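Local coordinates for DNA mismatch repair protein MutS (Thermus aquaticus, PDB 1EWQ), which takes part in DNA mismatch repair, binding mismatched DNA as an ATP-dependent damage sensor with weak ATPase activity, at residues C[31-36]-C[40-45]; C[48-53]-C[83-88]; C[54-59]-C[79-84]; C[114-117]-C[122-125]. One frame throughout, in Å; residues are numbered along the deposited sequence.

Contact 1 (C[31-36]-C[40-45]). With nucleotides of chain A.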
# COMPACT_ATOMS: atom_id res chain seq x y z
N LEU C 31 10.23 8.14 -18.29
CA LEU C 31 9.39 9.32 -18.24
C LEU C 31 10.41 10.43 -18.31
O LEU C 31 11.24 10.58 -17.41
CB LEU C 31 8.61 9.40 -16.93
CG LEU C 31 7.71 10.64 -16.86
CD1 LEU C 31 6.77 10.66 -18.06
CD2 LEU C 31 6.91 10.65 -15.56
N LEU C 32 10.36 11.20 -19.39
CA LEU C 32 11.30 12.29 -19.59
C LEU C 32 10.91 13.58 -18.89
O LEU C 32 9.79 14.07 -19.05
CB LEU C 32 11.47 12.54 -21.09
CG LEU C 32 12.63 13.44 -21.52
CD1 LEU C 32 13.22 12.91 -22.81
CD2 LEU C 32 12.16 14.87 -21.67
N LEU C 33 11.84 14.10 -18.09
CA LEU C 33 11.64 15.35 -17.36
C LEU C 33 12.49 16.37 -18.09
O LEU C 33 13.71 16.38 -17.99
CB LEU C 33 12.10 15.19 -15.90
CG LEU C 33 11.28 14.15 -15.13
CD1 LEU C 33 11.80 14.01 -13.71
CD2 LEU C 33 9.81 14.55 -15.11
N PHE C 34 11.80 17.22 -18.85
CA PHE C 34 12.42 18.23 -19.70
C PHE C 34 12.59 19.57 -18.98
O PHE C 34 11.61 20.28 -18.73
CB PHE C 34 11.54 18.41 -20.94
CG PHE C 34 12.20 19.14 -22.07
CD1 PHE C 34 13.39 18.68 -22.62
CD2 PHE C 34 11.59 20.26 -22.63
CE1 PHE C 34 13.97 19.32 -23.72
CE2 PHE C 34 12.15 20.90 -23.73
CZ PHE C 34 13.34 20.43 -24.28
N GLN C 35 13.83 19.90 -18.66
CA GLN C 35 14.16 21.15 -17.97
C GLN C 35 13.94 22.41 -18.82
O GLN C 35 14.44 22.51 -19.94
CB GLN C 35 15.61 21.09 -17.50
CG GLN C 35 16.37 22.42 -17.48
CD GLN C 35 16.07 23.27 -16.28
OE1 GLN C 35 16.96 23.92 -15.73
NE2 GLN C 35 14.81 23.28 -15.86
N VAL C 36 13.19 23.36 -18.27
CA VAL C 36 12.92 24.63 -18.94
C VAL C 36 12.92 25.66 -17.82
O VAL C 36 11.90 25.85 -17.15
CB VAL C 36 11.54 24.66 -19.64
CG1 VAL C 36 11.40 25.94 -20.47
CG2 VAL C 36 11.36 23.45 -20.53
N TYR C 40 10.97 21.23 -14.33
CA TYR C 40 11.16 20.03 -15.15
C TYR C 40 9.74 19.81 -15.66
O TYR C 40 8.84 19.49 -14.88
CB TYR C 40 11.57 18.83 -14.30
CG TYR C 40 13.05 18.71 -14.10
CD1 TYR C 40 13.60 18.74 -12.82
CD2 TYR C 40 13.91 18.55 -15.19
CE1 TYR C 40 14.98 18.62 -12.63
CE2 TYR C 40 15.29 18.43 -15.01
CZ TYR C 40 15.81 18.46 -13.72
OH TYR C 40 17.17 18.32 -13.54
N GLU C 41 9.55 19.98 -16.96
CA GLU C 41 8.21 19.85 -17.53
C GLU C 41 7.99 18.64 -18.43
O GLU C 41 8.94 18.04 -18.95
CB GLU C 41 7.87 21.13 -18.29
CG GLU C 41 8.46 22.39 -17.66
CD GLU C 41 8.13 23.65 -18.43
OE1 GLU C 41 8.21 23.64 -19.67
OE2 GLU C 41 7.81 24.67 -17.78
N CYS C 42 6.72 18.31 -18.62
CA CYS C 42 6.29 17.21 -19.47
C CYS C 42 5.14 17.76 -20.29
O CYS C 42 4.39 18.61 -19.81
CB CYS C 42 5.79 16.03 -18.63
SG CYS C 42 7.05 15.23 -17.63
N PHE C 43 4.99 17.28 -21.52
CA PHE C 43 3.91 17.74 -22.39
C PHE C 43 3.09 16.57 -22.94
O PHE C 43 3.44 15.41 -22.74
CB PHE C 43 4.49 18.58 -23.54
CG PHE C 43 5.40 19.69 -23.10
CD1 PHE C 43 6.78 19.51 -23.08
CD2 PHE C 43 4.88 20.90 -22.67
CE1 PHE C 43 7.63 20.53 -22.64
CE2 PHE C 43 5.72 21.93 -22.24
CZ PHE C 43 7.09 21.74 -22.22
N GLY C 44 2.00 16.88 -23.63
CA GLY C 44 1.16 15.83 -24.19
C GLY C 44 0.70 14.86 -23.12
O GLY C 44 0.43 15.25 -21.98
N GLU C 45 0.61 13.57 -23.47
CA GLU C 45 0.19 12.55 -22.52
C GLU C 45 1.13 12.49 -21.33
O GLU C 45 0.70 12.32 -20.19
CB GLU C 45 0.15 11.18 -23.18
CG GLU C 45 -0.98 10.99 -24.16
CD GLU C 45 -1.10 9.55 -24.61
OE1 GLU C 45 -0.17 9.07 -25.28
OE2 GLU C 45 -2.13 8.90 -24.27
P DT A 13 -0.54 27.43 -13.87
OP1 DT A 13 -1.97 27.05 -14.00
OP2 DT A 13 -0.18 28.73 -13.26
O5' DT A 13 0.21 26.28 -13.07
C5' DT A 13 1.50 25.92 -13.51
C4' DT A 13 1.83 24.50 -13.12
O4' DT A 13 2.91 24.14 -13.99
C3' DT A 13 2.35 24.39 -11.70
O3' DT A 13 2.02 23.12 -11.12
C2' DT A 13 3.85 24.60 -11.85
C1' DT A 13 4.15 24.21 -13.30
N1 DT A 13 5.00 25.18 -14.03
C2 DT A 13 5.71 24.71 -15.12
O2 DT A 13 5.63 23.56 -15.52
N3 DT A 13 6.51 25.65 -15.72
C4 DT A 13 6.67 26.97 -15.36
O4 DT A 13 7.45 27.68 -15.98
C5 DT A 13 5.87 27.40 -14.24
C7 DT A 13 5.95 28.83 -13.80
C6 DT A 13 5.10 26.49 -13.63
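Phe34 and Glu41 form an antiparallel hydrogen-bonded pair, next to the non-hydrogen-bonded pair Gln35 and Tyr40, and the short strand axes lie 120° apart. Phe34 N reaches Glu41 O at 3.0 Å, and Glu41 N reaches Phe34 O at 2.7 Å. The first bond lies in the carbonyl plane, while in the second the donor sits well above it. Tyr40 lies on the same face as Gln35: its CE2 is 3.7 Å from Gln35 CB, and its CD2 is 3.9 Å from Leu33 CB. The Tyr40 hydroxyl is hydrogen-bonded to Asp96. The other face carries Phe34. Its CD2 meets the edge of the Phe43 ring, in that ring's plane, 4.0 Å from CE1, and Tyr20 of helix 15-26 packs against both rings. This is a beta hairpin of the mixed sheet of MutS domain I, and its second strand holds the Phe-X-Glu mismatch-recognition motif of the family, Phe39 to Glu41. Glu41 sets its CG anti to the carbonyl carbon and then runs straight (chi2 179°), which carries the carboxylate past Val36 to the DNA. OE2 accepts a nearly straight 2.6 Å bond from N3 of thymine DT13 of chain A. OE1 is buried beside Val36, 3.3 Å from CG2, with no polar partner in the model. With an alanine here, the thymine N3 would probably lose its acceptor and a gap would open beside Val36. Next along the strand, Cys42 SG packs 3.8 Å from Leu33 CD2.

Contact 2 (C[48-53]-C[83-88])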
# COMPACT_ATOMS: atom_id res chain seq x y z
N GLU C 48 0.17 14.55 -18.84
CA GLU C 48 -1.01 13.99 -18.20
C GLU C 48 -0.55 12.97 -17.17
O GLU C 48 -1.00 12.99 -16.02
CB GLU C 48 -1.90 13.32 -19.24
CG GLU C 48 -2.16 14.18 -20.46
CD GLU C 48 -3.14 13.55 -21.45
OE1 GLU C 48 -2.96 12.38 -21.82
OE2 GLU C 48 -4.10 14.25 -21.85
N ARG C 49 0.35 12.09 -17.58
CA ARG C 49 0.90 11.08 -16.69
C ARG C 49 1.47 11.75 -15.44
O ARG C 49 1.05 11.45 -14.32
CB ARG C 49 2.03 10.32 -17.38
CG ARG C 49 1.60 9.41 -18.52
CD ARG C 49 2.83 8.81 -19.18
NE ARG C 49 2.50 7.70 -20.07
CZ ARG C 49 2.01 6.53 -19.66
NH1 ARG C 49 1.79 6.32 -18.36
NH2 ARG C 49 1.75 5.57 -20.54
N LEU C 50 2.42 12.66 -15.66
CA LEU C 50 3.08 13.38 -14.58
C LEU C 50 2.10 14.04 -13.62
O LEU C 50 2.22 13.90 -12.40
CB LEU C 50 4.01 14.46 -15.15
CG LEU C 50 4.90 15.22 -14.16
CD1 LEU C 50 5.99 14.29 -13.62
CD2 LEU C 50 5.52 16.42 -14.83
N ALA C 51 1.14 14.77 -14.18
CA ALA C 51 0.13 15.48 -13.40
C ALA C 51 -0.64 14.57 -12.45
O ALA C 51 -0.76 14.87 -11.27
CB ALA C 51 -0.84 16.19 -14.34
N ARG C 52 -1.16 13.46 -12.96
CA ARG C 52 -1.91 12.56 -12.10
C ARG C 52 -1.01 11.77 -11.17
O ARG C 52 -1.34 11.56 -10.00
CB ARG C 52 -2.78 11.60 -12.93
CG ARG C 52 -2.07 10.40 -13.50
CD ARG C 52 -3.11 9.42 -14.05
NE ARG C 52 -3.90 10.01 -15.13
CZ ARG C 52 -3.52 10.06 -16.40
NH1 ARG C 52 -2.35 9.54 -16.77
NH2 ARG C 52 -4.30 10.63 -17.31
N ALA C 53 0.14 11.34 -11.68
CA ALA C 53 1.09 10.57 -10.87
C ALA C 53 1.47 11.32 -9.60
O ALA C 53 1.58 10.72 -8.53
CB ALA C 53 2.34 10.28 -11.69
N GLU C 83 11.83 10.66 -6.02
CA GLU C 83 11.66 9.62 -5.00
C GLU C 83 10.27 9.02 -5.16
O GLU C 83 10.10 7.80 -5.20
CB GLU C 83 11.82 10.21 -3.60
CG GLU C 83 11.74 9.20 -2.45
CD GLU C 83 11.85 9.85 -1.07
OE1 GLU C 83 12.87 10.52 -0.78
OE2 GLU C 83 10.91 9.69 -0.26
N ARG C 84 9.27 9.90 -5.26
CA ARG C 84 7.90 9.45 -5.40
C ARG C 84 7.67 8.72 -6.70
O ARG C 84 7.07 7.65 -6.72
CB ARG C 84 6.93 10.62 -5.26
CG ARG C 84 6.63 11.03 -3.82
CD ARG C 84 5.36 11.85 -3.76
NE ARG C 84 5.55 13.20 -4.26
CZ ARG C 84 4.58 14.00 -4.67
NH1 ARG C 84 3.32 13.59 -4.65
NH2 ARG C 84 4.86 15.22 -5.11
N LEU C 85 8.13 9.30 -7.81
CA LEU C 85 7.94 8.67 -9.11
C LEU C 85 8.57 7.29 -9.13
O LEU C 85 7.98 6.33 -9.63
CB LEU C 85 8.57 9.54 -10.20
CG LEU C 85 7.91 10.91 -10.38
CD1 LEU C 85 8.75 11.77 -11.30
CD2 LEU C 85 6.51 10.71 -10.95
N LEU C 86 9.77 7.18 -8.57
CA LEU C 86 10.46 5.90 -8.54
C LEU C 86 9.65 4.82 -7.83
O LEU C 86 9.54 3.70 -8.32
CB LEU C 86 11.82 6.05 -7.85
CG LEU C 86 12.90 6.70 -8.71
CD1 LEU C 86 14.06 7.13 -7.86
CD2 LEU C 86 13.35 5.71 -9.78
N LYS C 87 9.08 5.18 -6.69
CA LYS C 87 8.31 4.22 -5.91
C LYS C 87 7.02 3.78 -6.59
O LYS C 87 6.43 2.76 -6.22
CB LYS C 87 8.05 4.79 -4.52
CG LYS C 87 9.36 5.19 -3.84
CD LYS C 87 9.18 5.63 -2.40
CE LYS C 87 10.52 6.04 -1.78
NZ LYS C 87 11.53 4.93 -1.80
N MSE C 88 6.59 4.54 -7.60
CA MSE C 88 5.38 4.18 -8.31
C MSE C 88 5.66 3.27 -9.50
O MSE C 88 4.74 2.77 -10.14
CB MSE C 88 4.64 5.45 -8.77
CG MSE C 88 3.85 6.13 -7.66
SE MSE C 88 3.13 7.88 -8.12
CE MSE C 88 3.87 8.88 -6.63
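Leu50 is the first residue of 48-53 to meet the other helix, and it does so with a methyl group. Its CG stands anti to the backbone N (chi1 -174°), which sends CD1 out to Leu85 CD1 at 4.4 Å. The touch is loose, and Leu50 also packs on Leu56, on Leu33 and on Ala71 of strand 67-74. One turn further on, Ala53 points toward helix 78-87 and is the residue most covered by it. Its CB lies 4.3 Å from Leu85 CD2. Leu85 therefore offers one methyl branch to Leu50 and the other to Ala53. Residue 88 is modelled as selenomethionine and approaches Ala53 from further along the chain. Its selenium is 4.4 Å from Ala53 CB but only 3.3 Å from Ala53 O. The side chain of Met88 bends at chi3 (-127°), and this brings Met88 CE to 3.5 Å from Ala53 O. The carbonyl is thus met by the selenium and its methyl rather than by a hydrogen-bond donor of this segment. No hydrogen bond joins 48-53 to 83-88. Each helix is held by its own backbone, as in the 2.8 Å bond from Ala53 N to Arg49 O. Met88 N bonds to Leu85 O at 3.0 Å. Phe90 also packs on Ala53 and Leu54 on Leu85, so further apolar groups extend the contact. Here two helices of the mixed alpha-beta fold of MutS domain I meet through an alanine, two leucines and a selenomethionine.

Contact 3 (C[54-59]-C[79-84]). With nucleotides of chain A.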
# COMPACT_ATOMS: atom_id res chain seq x y z
N LEU C 54 1.65 12.63 -9.71
CA LEU C 54 2.03 13.45 -8.56
C LEU C 54 0.92 14.38 -8.10
O LEU C 54 1.12 15.19 -7.19
CB LEU C 54 3.28 14.27 -8.90
CG LEU C 54 4.50 13.45 -9.33
CD1 LEU C 54 5.62 14.40 -9.74
CD2 LEU C 54 4.94 12.54 -8.19
N GLY C 55 -0.26 14.26 -8.71
CA GLY C 55 -1.37 15.10 -8.32
C GLY C 55 -1.03 16.57 -8.49
O GLY C 55 -1.27 17.39 -7.59
N LEU C 56 -0.46 16.91 -9.64
CA LEU C 56 -0.08 18.28 -9.95
C LEU C 56 -1.19 18.94 -10.77
O LEU C 56 -2.09 18.28 -11.27
CB LEU C 56 1.22 18.29 -10.77
CG LEU C 56 2.46 17.58 -10.22
CD1 LEU C 56 3.54 17.55 -11.30
CD2 LEU C 56 2.97 18.27 -8.96
N VAL C 57 -1.11 20.26 -10.88
CA VAL C 57 -2.09 21.00 -11.67
C VAL C 57 -1.71 20.75 -13.13
O VAL C 57 -0.53 20.78 -13.49
CB VAL C 57 -2.02 22.51 -11.38
CG1 VAL C 57 -2.94 23.26 -12.32
CG2 VAL C 57 -2.40 22.77 -9.94
N LEU C 58 -2.71 20.49 -13.97
CA LEU C 58 -2.44 20.24 -15.37
C LEU C 58 -2.74 21.50 -16.19
O LEU C 58 -3.90 21.84 -16.40
CB LEU C 58 -3.31 19.08 -15.87
CG LEU C 58 -2.79 18.22 -17.02
CD1 LEU C 58 -3.98 17.47 -17.60
CD2 LEU C 58 -2.12 19.06 -18.09
N THR C 59 -1.71 22.18 -16.66
CA THR C 59 -1.90 23.39 -17.46
C THR C 59 -1.80 23.07 -18.95
O THR C 59 -2.18 21.98 -19.39
CB THR C 59 -0.84 24.48 -17.15
OG1 THR C 59 -0.45 24.40 -15.77
CG2 THR C 59 -1.42 25.86 -17.41
N GLU C 79 14.69 15.78 -6.44
CA GLU C 79 14.87 14.48 -5.80
C GLU C 79 13.62 14.00 -5.06
O GLU C 79 13.24 12.84 -5.17
CB GLU C 79 16.08 14.50 -4.85
CG GLU C 79 17.44 14.56 -5.57
CD GLU C 79 18.62 14.35 -4.63
OE1 GLU C 79 18.40 14.00 -3.46
OE2 GLU C 79 19.78 14.52 -5.07
N ALA C 80 12.97 14.90 -4.33
CA ALA C 80 11.77 14.53 -3.58
C ALA C 80 10.69 13.99 -4.52
O ALA C 80 10.04 13.00 -4.21
CB ALA C 80 11.24 15.73 -2.80
N TYR C 81 10.50 14.66 -5.65
CA TYR C 81 9.51 14.24 -6.63
C TYR C 81 9.94 12.93 -7.29
O TYR C 81 9.12 12.04 -7.51
CB TYR C 81 9.32 15.32 -7.71
CG TYR C 81 8.47 16.50 -7.30
CD1 TYR C 81 7.09 16.37 -7.09
CD2 TYR C 81 9.03 17.78 -7.17
CE1 TYR C 81 6.30 17.48 -6.77
CE2 TYR C 81 8.25 18.89 -6.85
CZ TYR C 81 6.89 18.74 -6.66
OH TYR C 81 6.12 19.86 -6.40
N ALA C 82 11.22 12.83 -7.61
CA ALA C 82 11.74 11.62 -8.25
C ALA C 82 11.54 10.44 -7.30
O ALA C 82 11.12 9.36 -7.73
CB ALA C 82 13.21 11.78 -8.56
N GLU C 83 11.83 10.66 -6.02
CA GLU C 83 11.66 9.62 -5.00
C GLU C 83 10.27 9.02 -5.16
O GLU C 83 10.10 7.80 -5.20
CB GLU C 83 11.82 10.21 -3.60
CG GLU C 83 11.74 9.20 -2.45
CD GLU C 83 11.85 9.85 -1.07
OE1 GLU C 83 12.87 10.52 -0.78
OE2 GLU C 83 10.91 9.69 -0.26
N ARG C 84 9.27 9.90 -5.26
CA ARG C 84 7.90 9.45 -5.40
C ARG C 84 7.67 8.72 -6.70
O ARG C 84 7.07 7.65 -6.72
CB ARG C 84 6.93 10.62 -5.26
CG ARG C 84 6.63 11.03 -3.82
CD ARG C 84 5.36 11.85 -3.76
NE ARG C 84 5.55 13.20 -4.26
CZ ARG C 84 4.58 14.00 -4.67
NH1 ARG C 84 3.32 13.59 -4.65
NH2 ARG C 84 4.86 15.22 -5.11
P DG A 14 1.35 23.07 -9.66
OP1 DG A 14 0.94 21.66 -9.39
OP2 DG A 14 0.35 24.16 -9.54
O5' DG A 14 2.55 23.43 -8.68
C5' DG A 14 3.75 22.68 -8.67
C4' DG A 14 4.77 23.37 -7.81
O4' DG A 14 5.21 24.58 -8.46
C3' DG A 14 4.25 23.78 -6.43
O3' DG A 14 5.27 23.59 -5.46
C2' DG A 14 3.91 25.26 -6.61
C1' DG A 14 4.92 25.72 -7.66
N9 DG A 14 4.42 26.77 -8.55
C8 DG A 14 3.18 26.80 -9.16
N7 DG A 14 3.02 27.84 -9.93
C5 DG A 14 4.21 28.54 -9.82
C6 DG A 14 4.61 29.76 -10.44
O6 DG A 14 3.98 30.47 -11.23
N1 DG A 14 5.90 30.12 -10.07
C2 DG A 14 6.71 29.40 -9.22
N2 DG A 14 7.94 29.89 -9.01
N3 DG A 14 6.34 28.27 -8.62
C4 DG A 14 5.08 27.90 -8.97
P DT A 13 -0.54 27.43 -13.87
OP1 DT A 13 -1.97 27.05 -14.00
OP2 DT A 13 -0.18 28.73 -13.26
O5' DT A 13 0.21 26.28 -13.07
C5' DT A 13 1.50 25.92 -13.51
C4' DT A 13 1.83 24.50 -13.12
O4' DT A 13 2.91 24.14 -13.99
C3' DT A 13 2.35 24.39 -11.70
O3' DT A 13 2.02 23.12 -11.12
C2' DT A 13 3.85 24.60 -11.85
C1' DT A 13 4.15 24.21 -13.30
N1 DT A 13 5.00 25.18 -14.03
C2 DT A 13 5.71 24.71 -15.12
O2 DT A 13 5.63 23.56 -15.52
N3 DT A 13 6.51 25.65 -15.72
C4 DT A 13 6.67 26.97 -15.36
O4 DT A 13 7.45 27.68 -15.98
C5 DT A 13 5.87 27.40 -14.24
C7 DT A 13 5.95 28.83 -13.80
C6 DT A 13 5.10 26.49 -13.63
P DG A 12 -1.24 31.32 -18.55
OP1 DG A 12 -2.43 31.00 -19.38
OP2 DG A 12 -1.32 32.40 -17.53
O5' DG A 12 -0.78 30.00 -17.80
C5' DG A 12 -0.08 28.96 -18.48
C4' DG A 12 0.82 28.25 -17.51
O4' DG A 12 2.16 28.78 -17.62
C3' DG A 12 0.35 28.51 -16.07
O3' DG A 12 0.17 27.33 -15.31
C2' DG A 12 1.42 29.39 -15.47
C1' DG A 12 2.64 29.22 -16.36
N9 DG A 12 3.30 30.52 -16.54
C8 DG A 12 2.72 31.74 -16.29
N7 DG A 12 3.54 32.74 -16.45
C5 DG A 12 4.73 32.16 -16.85
C6 DG A 12 5.98 32.77 -17.16
O6 DG A 12 6.28 33.97 -17.12
N1 DG A 12 6.93 31.83 -17.53
C2 DG A 12 6.71 30.47 -17.59
N2 DG A 12 7.77 29.74 -17.97
N3 DG A 12 5.55 29.88 -17.30
C4 DG A 12 4.61 30.79 -16.94
O HOH W 1 2.84 16.73 -5.91
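The guanidinium of Arg84 has Leu54 CD2 over the centre of one face, 3.8 Å from CZ, and a water in its plane at the edge. The same water also lies in the plane of the Tyr81 ring, at its edge. Two leucine methyls come to that ring obliquely: Leu54 CD1 is 3.6 Å from Tyr81 CD1, and Leu56 CD2 is 4.1 Å from Tyr81 CE1. Leu54 thus splits its two branches between the ring and the guanidinium. The bend of Arg84 at chi3 (-74°) turns the guanidinium back over this leucine. The water donates to Leu54 O at 2.6 Å and accepts from Arg84 NH2 at 2.6 Å, so it bridges the two segments. No direct hydrogen bond joins them. Beyond Leu54 the chain turns at Gly55, whose O is hydrogen-bonded to Arg76 of the second subunit. It then runs along the DNA. Val57 N gives a nearly straight 2.9 Å bond (174°) to OP1 of DG14 of chain A. Thr59 OG1 donates to O3' of DG12 of chain A at 3.0 Å. Both bonds are to the sugar-phosphate backbone and not to a base. A Schellman motif closes helix 44-54, with Leu56 N bonded to Ala51 O, Gly55 N to Arg52 O and Gly55 at the C-prime position; the chain that follows leads into strand 59-62 and meets the DNA backbone in domain I.

Contact 4 (C[114-117]-C[122-125])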
# COMPACT_ATOMS: atom_id res chain seq x y z
N GLN C 114 21.17 12.11 -17.23
CA GLN C 114 21.20 10.87 -16.48
C GLN C 114 19.85 10.21 -16.44
O GLN C 114 18.82 10.86 -16.61
CB GLN C 114 21.67 11.13 -15.05
CG GLN C 114 20.92 12.26 -14.39
CD GLN C 114 21.12 12.29 -12.90
OE1 GLN C 114 20.74 13.26 -12.22
NE2 GLN C 114 21.71 11.23 -12.36
N LEU C 115 19.86 8.90 -16.19
CA LEU C 115 18.64 8.14 -16.09
C LEU C 115 18.52 7.72 -14.64
O LEU C 115 19.53 7.46 -13.97
CB LEU C 115 18.73 6.90 -16.99
CG LEU C 115 19.02 7.17 -18.47
CD1 LEU C 115 19.08 5.85 -19.23
CD2 LEU C 115 17.95 8.07 -19.05
N LEU C 116 17.30 7.68 -14.13
CA LEU C 116 17.08 7.26 -12.75
C LEU C 116 16.23 6.00 -12.76
O LEU C 116 15.06 6.04 -13.09
CB LEU C 116 16.37 8.34 -11.94
CG LEU C 116 17.10 9.68 -11.77
CD1 LEU C 116 16.31 10.56 -10.80
CD2 LEU C 116 18.49 9.46 -11.23
N THR C 117 16.86 4.88 -12.41
CA THR C 117 16.17 3.61 -12.36
C THR C 117 16.48 3.01 -11.00
O THR C 117 17.55 3.22 -10.45
CB THR C 117 16.62 2.69 -13.51
OG1 THR C 117 17.93 2.18 -13.26
CG2 THR C 117 16.61 3.47 -14.83
N LEU C 122 22.20 6.92 -7.66
CA LEU C 122 23.41 7.48 -7.08
C LEU C 122 23.10 8.58 -6.07
O LEU C 122 23.98 9.02 -5.34
CB LEU C 122 24.32 8.04 -8.19
CG LEU C 122 25.10 6.93 -8.88
CD1 LEU C 122 25.45 7.34 -10.30
CD2 LEU C 122 26.33 6.61 -8.06
N GLN C 123 21.84 9.02 -6.03
CA GLN C 123 21.44 10.06 -5.10
C GLN C 123 21.19 9.49 -3.70
O GLN C 123 20.39 8.58 -3.51
CB GLN C 123 20.17 10.77 -5.60
CG GLN C 123 20.31 11.50 -6.95
CD GLN C 123 20.26 10.56 -8.16
OE1 GLN C 123 19.90 9.39 -8.05
NE2 GLN C 123 20.61 11.10 -9.33
N GLU C 124 21.89 10.05 -2.71
CA GLU C 124 21.78 9.64 -1.32
C GLU C 124 20.34 9.54 -0.81
O GLU C 124 19.98 8.55 -0.17
CB GLU C 124 22.61 10.60 -0.44
CG GLU C 124 22.43 10.48 1.07
CD GLU C 124 23.35 11.43 1.87
OE1 GLU C 124 23.60 12.58 1.41
OE2 GLU C 124 23.82 11.04 2.96
N SER C 125 19.52 10.54 -1.11
CA SER C 125 18.13 10.57 -0.65
C SER C 125 17.18 9.57 -1.31
O SER C 125 16.04 9.42 -0.87
CB SER C 125 17.53 11.97 -0.83
OG SER C 125 17.10 12.17 -2.17
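Gln123 and Gln114 send their side chains toward each other from opposite directions, and Leu116 comes in at about a right angle to Gln123. The two amide planes stand 45° apart, so they neither stack nor lie in one plane. The amides come within 3.2 Å, measured between the modelled NE2 of Gln114 and NE2 of Gln123. Leu116 uses one methyl branch: its CD2 is 3.3 Å from Gln123 NE2 and 3.5 Å from Gln123 OE1. Gln123 is bent at chi2 (78°), and this folds its amide back toward its own backbone. There Leu122 N makes a weak bond to Gln123 OE1 at 3.4 Å. This weak bond may limit the turning of the amide. Outside the two segments, Gln123 also touches Glu79 of helix 78-87 and Arg343, and Leu116 rests on Phe78 and Ala82 of the same helix. Shortening Gln123 to an alanine is likely to leave the Leu116 methyl and the Gln114 amide without their neighbour, and Leu122 N without its weak acceptor. The contact joins the outermost strand of the domain I sheet to the loop that leads on to strand 134-139. Two amides approach closely here while a leucine methyl packs on one of them, so polar and apolar groups share one buried site.

In the fold
All four contacts lie in MutS domain I. Contact 1 closes before contacts 2 and 3 open; these two end on the same helix, 78-87, and contact 4 follows. Contacts 1 and 4 reach the same mixed sheet, at the hairpin 31-36/39-43 and at strand 110-116, with centres about 18 Å apart. Contacts 2 and 3 are neighbours, with centres about 6 Å apart, and share Glu83 and Arg84. Helix 44-54 links contact 1 to contact 2, where Leu50 packs on Cys42. Glu79 of contact 3 bonds to Ser125 of contact 4. Domain I thus carries the base-contacting hairpin and the backbone-contacting loop on one framework, with contact 4 farther from the DNA.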